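Alpha-glucosidase (PDB 5HQA) hydrolyses alpha-glucosides as a chloride-activated family 97 glycoside hydrolase that carries a bound calcium ion. Local coordinates at residues A[583-588]-A[609-614]; A[569-574]-A[602-607]; A[368-373]-A[423-428]; A[216-221]-A[411-416]. All blocks are in the same frame, centred on the assembly; numbering follows the deposited sequence.

Interaction 1: residues A[583-588]-A[609-614]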
loop_
_atom_site.group_PDB
_atom_site.type_symbol
_atom_site.label_atom_id
_atom_site.label_comp_id
_atom_site.label_asym_id
_atom_site.label_seq_id
_atom_site.Cartn_x
_atom_site.Cartn_y
_atom_site.Cartn_z
ATOM N N ASN A 583 -16.116 -20.572 3.666
ATOM C CA ASN A 583 -17.544 -20.308 3.568
ATOM C C ASN A 583 -17.994 -19.013 4.235
ATOM O O ASN A 583 -19.088 -18.534 3.918
ATOM C CB ASN A 583 -18.338 -21.468 4.171
ATOM C CG ASN A 583 -18.080 -22.770 3.460
ATOM O OD1 ASN A 583 -17.880 -23.804 4.096
ATOM N ND2 ASN A 583 -18.068 -22.726 2.135
ATOM N N ASP A 584 -17.203 -18.436 5.143
ATOM C CA ASP A 584 -17.641 -17.245 5.863
ATOM C C ASP A 584 -17.364 -15.969 5.072
ATOM O O ASP A 584 -16.343 -15.848 4.385
ATOM C CB ASP A 584 -16.953 -17.144 7.222
ATOM C CG ASP A 584 -17.441 -18.176 8.202
ATOM O OD1 ASP A 584 -16.989 -18.125 9.368
ATOM O OD2 ASP A 584 -18.274 -19.032 7.814
ATOM N N TRP A 585 -18.284 -15.014 5.189
ATOM C CA TRP A 585 -18.103 -13.646 4.726
ATOM C C TRP A 585 -17.837 -12.736 5.916
ATOM O O TRP A 585 -18.224 -13.028 7.049
ATOM C CB TRP A 585 -19.339 -13.139 3.981
ATOM C CG TRP A 585 -19.492 -13.642 2.581
ATOM C CD1 TRP A 585 -20.080 -14.812 2.181
ATOM C CD2 TRP A 585 -19.089 -12.965 1.389
ATOM N NE1 TRP A 585 -20.054 -14.909 0.807
ATOM C CE2 TRP A 585 -19.450 -13.788 0.298
ATOM C CE3 TRP A 585 -18.449 -11.742 1.136
ATOM C CZ2 TRP A 585 -19.191 -13.430 -1.023
ATOM C CZ3 TRP A 585 -18.187 -11.390 -0.180
ATOM C CH2 TRP A 585 -18.560 -12.234 -1.241
ATOM N N TYR A 586 -17.178 -11.616 5.639
ATOM C CA TYR A 586 -16.892 -10.609 6.648
ATOM C C TYR A 586 -17.227 -9.237 6.088
ATOM O O TYR A 586 -17.128 -9.011 4.883
ATOM C CB TYR A 586 -15.426 -10.656 7.074
ATOM C CG TYR A 586 -15.129 -11.820 7.984
ATOM C CD1 TYR A 586 -14.990 -13.111 7.476
ATOM C CD2 TYR A 586 -15.009 -11.629 9.355
ATOM C CE1 TYR A 586 -14.738 -14.185 8.319
ATOM C CE2 TYR A 586 -14.749 -12.688 10.200
ATOM C CZ TYR A 586 -14.617 -13.959 9.680
ATOM O OH TYR A 586 -14.356 -15.004 10.530
ATOM N N LEU A 587 -17.628 -8.322 6.964
ATOM C CA LEU A 587 -17.901 -6.957 6.547
ATOM C C LEU A 587 -17.220 -5.990 7.504
ATOM O O LEU A 587 -17.185 -6.221 8.718
ATOM C CB LEU A 587 -19.418 -6.684 6.491
ATOM C CG LEU A 587 -19.868 -5.271 6.103
ATOM C CD1 LEU A 587 -21.182 -5.321 5.340
ATOM C CD2 LEU A 587 -19.995 -4.366 7.333
ATOM N N GLY A 588 -16.683 -4.907 6.958
ATOM C CA GLY A 588 -16.207 -3.823 7.792
ATOM C C GLY A 588 -16.671 -2.503 7.212
ATOM O O GLY A 588 -16.683 -2.325 5.988
ATOM N N LYS A 609 -27.836 -20.118 1.108
ATOM C CA LYS A 609 -27.159 -20.464 2.347
ATOM C C LYS A 609 -27.670 -19.601 3.491
ATOM O O LYS A 609 -28.023 -18.433 3.305
ATOM C CB LYS A 609 -25.646 -20.278 2.233
ATOM C CG LYS A 609 -24.921 -21.305 1.395
ATOM C CD LYS A 609 -23.440 -21.301 1.784
ATOM C CE LYS A 609 -22.586 -22.099 0.810
ATOM N NZ LYS A 609 -21.157 -22.088 1.242
ATOM N N GLN A 610 -27.704 -20.183 4.681
ATOM C CA GLN A 610 -28.051 -19.446 5.884
ATOM C C GLN A 610 -26.781 -19.065 6.634
ATOM O O GLN A 610 -25.843 -19.863 6.739
ATOM C CB GLN A 610 -28.978 -20.268 6.778
ATOM C CG GLN A 610 -29.550 -19.483 7.948
ATOM C CD GLN A 610 -30.793 -20.125 8.528
ATOM O OE1 GLN A 610 -31.727 -20.468 7.804
ATOM N NE2 GLN A 610 -30.810 -20.296 9.840
ATOM N N PHE A 611 -26.749 -17.834 7.140
ATOM C CA PHE A 611 -25.614 -17.331 7.904
ATOM C C PHE A 611 -26.083 -16.815 9.256
ATOM O O PHE A 611 -27.225 -16.372 9.414
ATOM C CB PHE A 611 -24.872 -16.202 7.177
ATOM C CG PHE A 611 -24.293 -16.605 5.855
ATOM C CD1 PHE A 611 -25.104 -16.720 4.733
ATOM C CD2 PHE A 611 -22.933 -16.845 5.723
ATOM C CE1 PHE A 611 -24.572 -17.087 3.503
ATOM C CE2 PHE A 611 -22.393 -17.206 4.493
ATOM C CZ PHE A 611 -23.215 -17.327 3.382
ATOM N N GLU A 612 -25.191 -16.885 10.236
ATOM C CA GLU A 612 -25.384 -16.224 11.519
ATOM C C GLU A 612 -24.454 -15.022 11.543
ATOM O O GLU A 612 -23.233 -15.177 11.655
ATOM C CB GLU A 612 -25.099 -17.160 12.686
ATOM C CG GLU A 612 -25.356 -16.511 14.037
ATOM C CD GLU A 612 -24.987 -17.415 15.199
ATOM O OE1 GLU A 612 -23.785 -17.719 15.365
ATOM O OE2 GLU A 612 -25.903 -17.827 15.945
ATOM N N ALA A 613 -25.023 -13.829 11.403
ATOM C CA ALA A 613 -24.226 -12.617 11.489
ATOM C C ALA A 613 -23.825 -12.365 12.935
ATOM O O ALA A 613 -24.673 -12.363 13.833
ATOM C CB ALA A 613 -25.008 -11.427 10.940
ATOM N N HIS A 614 -22.534 -12.163 13.160
ATOM C CA HIS A 614 -22.000 -11.801 14.468
ATOM C C HIS A 614 -21.583 -10.343 14.314
ATOM O O HIS A 614 -20.571 -10.045 13.676
ATOM C CB HIS A 614 -20.846 -12.720 14.855
ATOM C CG HIS A 614 -20.609 -12.808 16.328
ATOM N ND1 HIS A 614 -19.662 -13.644 16.882
ATOM C CD2 HIS A 614 -21.191 -12.161 17.368
ATOM C CE1 HIS A 614 -19.670 -13.508 18.198
ATOM N NE2 HIS A 614 -20.590 -12.615 18.518
HETATM O O HOH W 1 -20.528 -19.451 1.905
#
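Lys-609 reaches the loop before strand 585-591 through a single water. Its chain is extended beyond CG, and NZ donates to water 1 at 2.8 Å; the water in turn donates to the backbone O of Asn-583 at 2.6 Å. The charged amine therefore meets the backbone by way of a solvent molecule, at the partly exposed end of the contact. Two residues on, Phe-611 turns inward. With CG anti to its own carbonyl carbon (chi1 -61°), the ring presents the CE2 corner to both partners. CE2 lies 3.6 Å from Asn-583 O, and this oxygen sits in the ring plane, so the weakly positive C-H rim faces the carbonyl. CE2 also lies 4.1 Å from CD1 of Trp-585, near the plane of the indole, whose five-membered ring is inclined at 72° to the phenyl ring. The atom next to CD1, NE1, is hydrogen-bonded to Asp-606 OD1, which holds this same edge of the indole in place. Farther along, Ala-613 packs on Phe-658 of strand 653-660. That strand runs between 585-591 and 611-618 in the antiparallel C-terminal sheet and hydrogen-bonds to Trp-585 through Phe-658, so the contact reaches across it, where the two strands flanking it begin.

Interaction 2: residues A[569-574]-A[602-607]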
loop_
_atom_site.group_PDB
_atom_site.type_symbol
_atom_site.label_atom_id
_atom_site.label_comp_id
_atom_site.label_asym_id
_atom_site.label_seq_id
_atom_site.Cartn_x
_atom_site.Cartn_y
_atom_site.Cartn_z
ATOM N N VAL A 569 -17.517 0.814 2.968
ATOM C CA VAL A 569 -18.050 -0.474 3.407
ATOM C C VAL A 569 -17.440 -1.558 2.530
ATOM O O VAL A 569 -17.586 -1.519 1.301
ATOM C CB VAL A 569 -19.583 -0.530 3.316
ATOM C CG1 VAL A 569 -20.094 -1.863 3.875
ATOM C CG2 VAL A 569 -20.207 0.648 4.050
ATOM N N PHE A 570 -16.777 -2.536 3.155
ATOM C CA PHE A 570 -16.178 -3.671 2.461
ATOM C C PHE A 570 -16.872 -4.951 2.889
ATOM O O PHE A 570 -17.176 -5.128 4.070
ATOM C CB PHE A 570 -14.691 -3.808 2.790
ATOM C CG PHE A 570 -13.762 -3.420 1.675
ATOM C CD1 PHE A 570 -13.551 -4.274 0.603
ATOM C CD2 PHE A 570 -13.053 -2.229 1.732
ATOM C CE1 PHE A 570 -12.666 -3.929 -0.424
ATOM C CE2 PHE A 570 -12.167 -1.882 0.720
ATOM C CZ PHE A 570 -11.973 -2.737 -0.351
ATOM N N ALA A 571 -17.124 -5.840 1.928
ATOM C CA ALA A 571 -17.476 -7.228 2.202
ATOM C C ALA A 571 -16.428 -8.125 1.549
ATOM O O ALA A 571 -16.048 -7.899 0.392
ATOM C CB ALA A 571 -18.877 -7.558 1.678
ATOM N N ARG A 572 -15.942 -9.125 2.290
ATOM C CA ARG A 572 -14.926 -10.031 1.763
ATOM C C ARG A 572 -15.243 -11.463 2.176
ATOM O O ARG A 572 -15.704 -11.709 3.295
ATOM C CB ARG A 572 -13.514 -9.659 2.250
ATOM C CG ARG A 572 -13.121 -8.206 2.057
ATOM C CD ARG A 572 -11.684 -7.994 2.501
ATOM N NE ARG A 572 -11.328 -6.584 2.676
ATOM C CZ ARG A 572 -10.606 -5.871 1.814
ATOM N NH1 ARG A 572 -10.167 -6.423 0.686
ATOM N NH2 ARG A 572 -10.314 -4.598 2.084
ATOM N N LYS A 573 -14.980 -12.402 1.274
ATOM C CA LYS A 573 -15.213 -13.818 1.529
ATOM C C LYS A 573 -13.878 -14.498 1.790
ATOM O O LYS A 573 -12.940 -14.346 1.003
ATOM C CB LYS A 573 -15.924 -14.486 0.348
ATOM C CG LYS A 573 -16.525 -15.837 0.709
ATOM C CD LYS A 573 -17.181 -16.516 -0.504
ATOM C CE LYS A 573 -17.863 -17.814 -0.082
ATOM N NZ LYS A 573 -18.503 -18.518 -1.228
ATOM N N GLU A 574 -13.795 -15.251 2.887
ATOM C CA GLU A 574 -12.518 -15.815 3.294
ATOM C C GLU A 574 -12.033 -16.839 2.278
ATOM O O GLU A 574 -12.824 -17.571 1.678
ATOM C CB GLU A 574 -12.635 -16.467 4.667
ATOM C CG GLU A 574 -13.477 -17.703 4.657
ATOM C CD GLU A 574 -13.764 -18.221 6.047
ATOM O OE1 GLU A 574 -13.361 -17.546 7.024
ATOM O OE2 GLU A 574 -14.399 -19.290 6.155
ATOM N N LEU A 602 -27.557 -7.435 1.772
ATOM C CA LEU A 602 -26.729 -8.605 2.027
ATOM C C LEU A 602 -26.683 -9.551 0.837
ATOM O O LEU A 602 -26.345 -10.727 1.008
ATOM C CB LEU A 602 -27.219 -9.347 3.277
ATOM C CG LEU A 602 -27.155 -8.545 4.584
ATOM C CD1 LEU A 602 -27.554 -9.415 5.776
ATOM C CD2 LEU A 602 -25.767 -7.942 4.797
ATOM N N ASP A 603 -27.001 -9.068 -0.367
ATOM C CA ASP A 603 -27.068 -10.005 -1.482
ATOM C C ASP A 603 -25.694 -10.465 -1.971
ATOM O O ASP A 603 -25.634 -11.278 -2.899
ATOM C CB ASP A 603 -27.892 -9.417 -2.637
ATOM C CG ASP A 603 -27.296 -8.145 -3.232
ATOM O OD1 ASP A 603 -26.118 -7.814 -2.982
ATOM O OD2 ASP A 603 -28.029 -7.468 -3.983
ATOM N N PHE A 604 -24.594 -10.002 -1.369
ATOM C CA PHE A 604 -23.306 -10.630 -1.645
ATOM C C PHE A 604 -23.208 -12.028 -1.047
ATOM O O PHE A 604 -22.392 -12.831 -1.509
ATOM C CB PHE A 604 -22.150 -9.757 -1.133
ATOM C CG PHE A 604 -22.238 -9.417 0.326
ATOM C CD1 PHE A 604 -21.715 -10.272 1.286
ATOM C CD2 PHE A 604 -22.834 -8.229 0.742
ATOM C CE1 PHE A 604 -21.792 -9.959 2.643
ATOM C CE2 PHE A 604 -22.919 -7.910 2.097
ATOM C CZ PHE A 604 -22.389 -8.776 3.050
ATOM N N LEU A 605 -24.022 -12.342 -0.038
ATOM C CA LEU A 605 -23.973 -13.663 0.568
ATOM C C LEU A 605 -24.370 -14.729 -0.449
ATOM O O LEU A 605 -25.197 -14.496 -1.334
ATOM C CB LEU A 605 -24.904 -13.728 1.779
ATOM C CG LEU A 605 -24.551 -12.814 2.947
ATOM C CD1 LEU A 605 -25.637 -12.898 4.021
ATOM C CD2 LEU A 605 -23.197 -13.201 3.501
ATOM N N ASP A 606 -23.769 -15.912 -0.310
ATOM C CA ASP A 606 -24.060 -17.022 -1.212
ATOM C C ASP A 606 -25.546 -17.347 -1.201
ATOM O O ASP A 606 -26.159 -17.485 -0.138
ATOM C CB ASP A 606 -23.251 -18.254 -0.814
ATOM C CG ASP A 606 -21.766 -17.977 -0.771
ATOM O OD1 ASP A 606 -21.298 -17.398 0.232
ATOM O OD2 ASP A 606 -21.072 -18.320 -1.750
ATOM N N ASN A 607 -26.123 -17.462 -2.395
ATOM C CA ASN A 607 -27.547 -17.741 -2.510
ATOM C C ASN A 607 -27.865 -19.108 -1.920
ATOM O O ASN A 607 -27.084 -20.056 -2.045
ATOM C CB ASN A 607 -27.982 -17.676 -3.975
ATOM C CG ASN A 607 -27.869 -16.278 -4.552
ATOM O OD1 ASN A 607 -28.151 -15.286 -3.874
ATOM N ND2 ASN A 607 -27.447 -16.190 -5.808
#
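Lys-573 and Asp-606 approach from opposite directions: the lysine has CG anti to its backbone N and every later bond extended, which sends NZ straight out from strand 567-574, while the aspartate has CG beside its own N. Phe-604 places CG between backbone N and carbonyl carbon (chi1 56°), a turn that lays its ring flat over Ala-571. The methyl CB of Ala-571 stands 3.8 Å from the centroid of the Phe-604 ring and only 5° off the normal, a well-centred CH-pi contact. Leu-602 O lies toward the rim of the opposite face. The type I turn from Leu-602 to Leu-605, closed by Leu-605 N to Leu-602 O at 3.0 Å, carries the ring to this place. Just beyond the turn, Asp-606 OD2 accepts from Lys-573 NZ at 2.6 Å in a salt bridge, met on its syn side and 19° out of the carboxylate plane. The second oxygen, OD1, accepts from Trp-585 NE1, so both carboxylate oxygens are gripped. With an alanine at Asp-606 both Lys-573 and the indole N-H would probably be left without their mate, and the loop would be tied to the strand mainly through Phe-604. The chemistry is thus split: a CH-pi contact fixes the turn over the sheet, and a short ion pair, whose lysine would be expected to keep the aspartate charged, fixes the loop beyond.

Interaction 3: residues A[368-373]-A[423-428]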
loop_
_atom_site.group_PDB
_atom_site.type_symbol
_atom_site.label_atom_id
_atom_site.label_comp_id
_atom_site.label_asym_id
_atom_site.label_seq_id
_atom_site.Cartn_x
_atom_site.Cartn_y
_atom_site.Cartn_z
ATOM N N LYS A 368 25.685 -4.290 3.608
ATOM C CA LYS A 368 26.886 -5.073 3.856
ATOM C C LYS A 368 26.633 -6.221 4.820
ATOM O O LYS A 368 27.355 -7.220 4.765
ATOM C CB LYS A 368 28.023 -4.178 4.363
ATOM C CG LYS A 368 27.960 -3.781 5.818
ATOM C CD LYS A 368 28.975 -2.664 6.116
ATOM C CE LYS A 368 28.836 -2.121 7.547
ATOM N NZ LYS A 368 29.106 -0.645 7.648
ATOM N N GLN A 369 25.608 -6.125 5.667
ATOM C CA GLN A 369 25.296 -7.175 6.635
ATOM C C GLN A 369 24.127 -8.050 6.206
ATOM O O GLN A 369 23.801 -9.015 6.904
ATOM C CB GLN A 369 24.972 -6.567 8.000
ATOM C CG GLN A 369 26.027 -5.660 8.571
ATOM C CD GLN A 369 25.605 -5.115 9.916
ATOM O OE1 GLN A 369 25.342 -5.878 10.853
ATOM N NE2 GLN A 369 25.512 -3.790 10.019
ATOM N N MET A 370 23.500 -7.737 5.075
ATOM C CA MET A 370 22.197 -8.307 4.752
ATOM C C MET A 370 22.262 -9.822 4.582
ATOM O O MET A 370 21.373 -10.545 5.049
ATOM C CB MET A 370 21.669 -7.640 3.487
ATOM C CG MET A 370 20.196 -7.777 3.283
ATOM S SD MET A 370 19.713 -6.945 1.763
ATOM C CE MET A 370 19.867 -5.225 2.244
ATOM N N ALA A 371 23.299 -10.326 3.907
ATOM C CA ALA A 371 23.395 -11.769 3.701
ATOM C C ALA A 371 23.547 -12.503 5.029
ATOM O O ALA A 371 22.876 -13.517 5.271
ATOM C CB ALA A 371 24.559 -12.092 2.765
ATOM N N ASP A 372 24.414 -11.998 5.911
ATOM C CA ASP A 372 24.566 -12.608 7.229
ATOM C C ASP A 372 23.283 -12.492 8.050
ATOM O O ASP A 372 22.935 -13.410 8.807
ATOM C CB ASP A 372 25.732 -11.957 7.976
ATOM C CG ASP A 372 27.086 -12.273 7.347
ATOM O OD1 ASP A 372 27.196 -13.282 6.620
ATOM O OD2 ASP A 372 28.045 -11.512 7.594
ATOM N N ALA A 373 22.572 -11.366 7.924
ATOM C CA ALA A 373 21.351 -11.164 8.698
ATOM C C ALA A 373 20.276 -12.172 8.305
ATOM O O ALA A 373 19.609 -12.750 9.172
ATOM C CB ALA A 373 20.843 -9.733 8.509
ATOM N N VAL A 423 14.191 -7.683 -1.156
ATOM C CA VAL A 423 13.095 -8.639 -1.317
ATOM C C VAL A 423 13.573 -9.906 -2.021
ATOM O O VAL A 423 13.230 -11.026 -1.622
ATOM C CB VAL A 423 11.932 -7.969 -2.075
ATOM C CG1 VAL A 423 10.898 -8.997 -2.520
ATOM C CG2 VAL A 423 11.292 -6.877 -1.202
ATOM N N LYS A 424 14.369 -9.753 -3.079
ATOM C CA LYS A 424 14.840 -10.923 -3.813
ATOM C C LYS A 424 15.806 -11.751 -2.977
ATOM O O LYS A 424 15.770 -12.988 -3.018
ATOM C CB LYS A 424 15.512 -10.492 -5.114
ATOM C CG LYS A 424 14.577 -10.044 -6.219
ATOM C CD LYS A 424 15.424 -9.452 -7.328
ATOM C CE LYS A 424 14.740 -9.464 -8.663
ATOM N NZ LYS A 424 15.623 -8.825 -9.683
ATOM N N LEU A 425 16.696 -11.093 -2.235
ATOM C CA LEU A 425 17.591 -11.835 -1.354
ATOM C C LEU A 425 16.809 -12.539 -0.249
ATOM O O LEU A 425 17.087 -13.702 0.075
ATOM C CB LEU A 425 18.647 -10.902 -0.762
ATOM C CG LEU A 425 19.698 -11.583 0.115
ATOM C CD1 LEU A 425 20.433 -12.648 -0.677
ATOM C CD2 LEU A 425 20.678 -10.560 0.657
ATOM N N ALA A 426 15.812 -11.858 0.327
ATOM C CA ALA A 426 14.964 -12.498 1.331
ATOM C C ALA A 426 14.290 -13.745 0.774
ATOM O O ALA A 426 14.191 -14.771 1.463
ATOM C CB ALA A 426 13.918 -11.508 1.844
ATOM N N ALA A 427 13.830 -13.683 -0.479
ATOM C CA ALA A 427 13.151 -14.826 -1.079
ATOM C C ALA A 427 14.065 -16.039 -1.177
ATOM O O ALA A 427 13.596 -17.176 -1.056
ATOM C CB ALA A 427 12.612 -14.458 -2.458
ATOM N N LYS A 428 15.367 -15.830 -1.390
ATOM C CA LYS A 428 16.283 -16.968 -1.404
ATOM C C LYS A 428 16.360 -17.663 -0.051
ATOM O O LYS A 428 16.780 -18.823 0.008
ATOM C CB LYS A 428 17.683 -16.529 -1.827
ATOM C CG LYS A 428 17.771 -16.034 -3.256
ATOM C CD LYS A 428 19.195 -15.631 -3.605
ATOM C CE LYS A 428 19.338 -15.337 -5.090
ATOM N NZ LYS A 428 18.365 -14.309 -5.560
#
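Met-370 and Leu-425 join two neighbouring helices on the outside of the TIM-barrel domain. Helix 363-379 links strands 352-358 and 384-388, which are parallel neighbours in the sheet, as a beta-alpha-beta crossover; helix 413-428 leads into the next strand, 432-435. The two helices therefore lie side by side on the barrel wall, and the contact is a small apolar seam between them. Leu-425 reaches across with one methyl branch. Its CG is anti to the backbone N (chi1 -176°), which carries the isobutyl group over the gap, and CD2 does the touching. This methyl meets the middle of the Met-370 chain: CG and SD of the methionine each lie 3.9 Å from Leu-425 CD2. The Met-370 chain, extended as far as SD, bends at chi3 (-73°), which turns CE away from the leucine and leaves CG and SD to make the contact. The side chains cross obliquely, held by dispersion alone. The methionine also touches His-421 and Asn-422 one turn earlier in helix 413-428, while Leu-425 rests on Phe-374 of helix 363-379, so both helices feed the same patch. Helix 363-379 is kinked at this point, where the N atoms of Ala-371 and Asp-372 make no bond to the preceding turn. Ala-371 and Leu-425 have the nearest CA atoms across the seam, 7.7 Å apart, and Leu-425 CD2 comes within 4.2 Å of Ala-371 N.

Interaction 4: residues A[216-221]-A[411-416]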
loop_
_atom_site.group_PDB
_atom_site.type_symbol
_atom_site.label_atom_id
_atom_site.label_comp_id
_atom_site.label_asym_id
_atom_site.label_seq_id
_atom_site.Cartn_x
_atom_site.Cartn_y
_atom_site.Cartn_z
ATOM N N VAL A 216 20.316 13.607 -12.125
ATOM C CA VAL A 216 19.597 12.910 -13.187
ATOM C C VAL A 216 18.536 12.009 -12.569
ATOM O O VAL A 216 18.591 11.660 -11.385
ATOM C CB VAL A 216 20.542 12.112 -14.105
ATOM C CG1 VAL A 216 21.645 13.020 -14.664
ATOM C CG2 VAL A 216 21.122 10.895 -13.385
ATOM N N ALA A 217 17.544 11.643 -13.383
ATOM C CA ALA A 217 16.439 10.830 -12.887
ATOM C C ALA A 217 16.697 9.333 -13.057
ATOM O O ALA A 217 16.611 8.573 -12.086
ATOM C CB ALA A 217 15.134 11.230 -13.582
ATOM N N VAL A 218 16.981 8.882 -14.283
ATOM C CA VAL A 218 17.048 7.447 -14.566
ATOM C C VAL A 218 18.265 7.152 -15.424
ATOM O O VAL A 218 18.446 7.763 -16.483
ATOM C CB VAL A 218 15.789 6.924 -15.283
ATOM C CG1 VAL A 218 15.894 5.400 -15.471
ATOM C CG2 VAL A 218 14.522 7.302 -14.522
ATOM N N LYS A 219 19.071 6.187 -14.993
ATOM C CA LYS A 219 20.211 5.706 -15.757
ATOM C C LYS A 219 19.827 4.419 -16.479
ATOM O O LYS A 219 19.358 3.465 -15.848
ATOM C CB LYS A 219 21.402 5.466 -14.827
ATOM C CG LYS A 219 21.794 6.688 -14.001
ATOM C CD LYS A 219 22.816 6.338 -12.917
ATOM C CE LYS A 219 23.219 7.564 -12.113
ATOM N NZ LYS A 219 24.149 7.221 -11.000
ATOM N N LYS A 220 20.013 4.396 -17.799
ATOM C CA LYS A 220 19.751 3.212 -18.603
ATOM C C LYS A 220 20.908 2.990 -19.570
ATOM O O LYS A 220 21.652 3.913 -19.917
ATOM C CB LYS A 220 18.438 3.332 -19.401
ATOM C CG LYS A 220 17.173 3.398 -18.551
ATOM C CD LYS A 220 16.840 2.040 -17.928
ATOM C CE LYS A 220 15.447 2.055 -17.316
ATOM N NZ LYS A 220 15.061 0.709 -16.801
ATOM N N GLN A 221 21.057 1.751 -20.012
ATOM C CA GLN A 221 21.994 1.425 -21.077
ATOM C C GLN A 221 21.201 0.809 -22.221
ATOM O O GLN A 221 20.692 -0.311 -22.097
ATOM C CB GLN A 221 23.079 0.481 -20.581
ATOM C CG GLN A 221 24.122 0.186 -21.627
ATOM C CD GLN A 221 25.202 -0.724 -21.099
ATOM O OE1 GLN A 221 25.022 -1.946 -21.029
ATOM N NE2 GLN A 221 26.333 -0.137 -20.708
ATOM N N ASP A 411 12.419 7.201 -2.973
ATOM C CA ASP A 411 11.681 6.793 -4.165
ATOM C C ASP A 411 12.435 7.096 -5.463
ATOM O O ASP A 411 11.834 7.110 -6.543
ATOM C CB ASP A 411 10.273 7.412 -4.168
ATOM C CG ASP A 411 10.263 8.936 -4.044
ATOM O OD1 ASP A 411 11.056 9.507 -3.259
ATOM O OD2 ASP A 411 9.407 9.570 -4.714
ATOM N N GLY A 412 13.755 7.299 -5.394
ATOM C CA GLY A 412 14.547 7.362 -6.605
ATOM C C GLY A 412 14.888 5.975 -7.150
ATOM O O GLY A 412 14.627 4.945 -6.526
ATOM N N GLN A 413 15.481 5.962 -8.351
ATOM C CA GLN A 413 15.900 4.699 -8.963
ATOM C C GLN A 413 16.829 3.906 -8.044
ATOM O O GLN A 413 16.710 2.679 -7.938
ATOM C CB GLN A 413 16.584 4.970 -10.304
ATOM C CG GLN A 413 17.155 3.730 -10.986
ATOM C CD GLN A 413 17.889 4.076 -12.266
ATOM O OE1 GLN A 413 18.429 5.175 -12.407
ATOM N NE2 GLN A 413 17.904 3.145 -13.213
ATOM N N PHE A 414 17.763 4.587 -7.372
ATOM C CA PHE A 414 18.684 3.879 -6.486
ATOM C C PHE A 414 17.928 3.070 -5.435
ATOM O O PHE A 414 18.193 1.878 -5.241
ATOM C CB PHE A 414 19.642 4.858 -5.798
ATOM C CG PHE A 414 20.430 4.215 -4.694
ATOM C CD1 PHE A 414 21.528 3.407 -4.990
ATOM C CD2 PHE A 414 20.041 4.359 -3.363
ATOM C CE1 PHE A 414 22.239 2.778 -3.974
ATOM C CE2 PHE A 414 20.751 3.726 -2.342
ATOM C CZ PHE A 414 21.846 2.938 -2.651
ATOM N N MET A 415 16.992 3.711 -4.727
ATOM C CA MET A 415 16.283 3.003 -3.663
ATOM C C MET A 415 15.279 2.007 -4.224
ATOM O O MET A 415 15.071 0.936 -3.634
ATOM C CB MET A 415 15.594 3.990 -2.716
ATOM C CG MET A 415 16.542 4.521 -1.636
ATOM S SD MET A 415 17.276 3.196 -0.640
ATOM C CE MET A 415 15.841 2.446 0.124
ATOM N N VAL A 416 14.636 2.337 -5.351
ATOM C CA VAL A 416 13.757 1.365 -6.005
ATOM C C VAL A 416 14.500 0.048 -6.198
ATOM O O VAL A 416 13.998 -1.030 -5.856
ATOM C CB VAL A 416 13.225 1.926 -7.338
ATOM C CG1 VAL A 416 12.682 0.798 -8.233
ATOM C CG2 VAL A 416 12.151 2.983 -7.076
HETATM O O HOH W 2 16.283 8.512 -9.381
#
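Gln-413 and Lys-219 meet where the N-terminal beta domain packs against the catalytic barrel, the start of helix 413-428 facing strand 218-221. The glutamine side chain is fully stretched, CG anti to the backbone N (chi1 176°), and lays its terminal amide along the backbone of Lys-219. Lys-219 N donates to Gln-413 OE1 at 2.9 Å, and Gln-413 NE2 donates back to Lys-219 O at 3.0 Å, both bonds nearly straight. Lys-219 O lies almost in the amide plane, 2° out. Trp-212 NE1 also gives a bond to OE1, and NE2 another to Asp-191, so four bonds fix the rotation of this buried group. Val-218 CG1 packs 3.8 Å from Gln-413 NE2. Nearby, water 2 accepts from Gln-413 N at 2.9 Å and donates to Ala-217 O at 2.7 Å, tying the first turn of the helix, after the N-cap Gly-412, to Ala-217, the residue just before strand 218-221. If an alanine stood at Gln-413, the N-H and C=O of Lys-219 would probably lose their partners and a gap would be likely to open between the two domains. Ala-217 and Val-218 both bond to Ile-125 of strand 122-134, a classic beta bulge, and just past it the glutamine amide pairs with the N-H and C=O of a single residue, much as an adjoining strand would.

How the interactions relate
Interactions 1 and 2 share the C-terminal sheet, their centres about 7 Å apart, and interlock: strands 567-574 and 585-591 are neighbours, and Asp-606 serves Lys-573 in one and the indole of Trp-585 in the other. Both are partly buried and mix aromatic packing with a lysine near solvent, direct to a carboxylate in interaction 2 but through water in interaction 1. Interactions 3 and 4 lie far off, at least about 21 Å by nearest atoms, and both use helix 413-428, interaction 4 its first turn, interaction 3 its later turns. Interaction 4 is buried and polar, joining domains; interaction 3 is partly buried, apolar, and stays within the barrel.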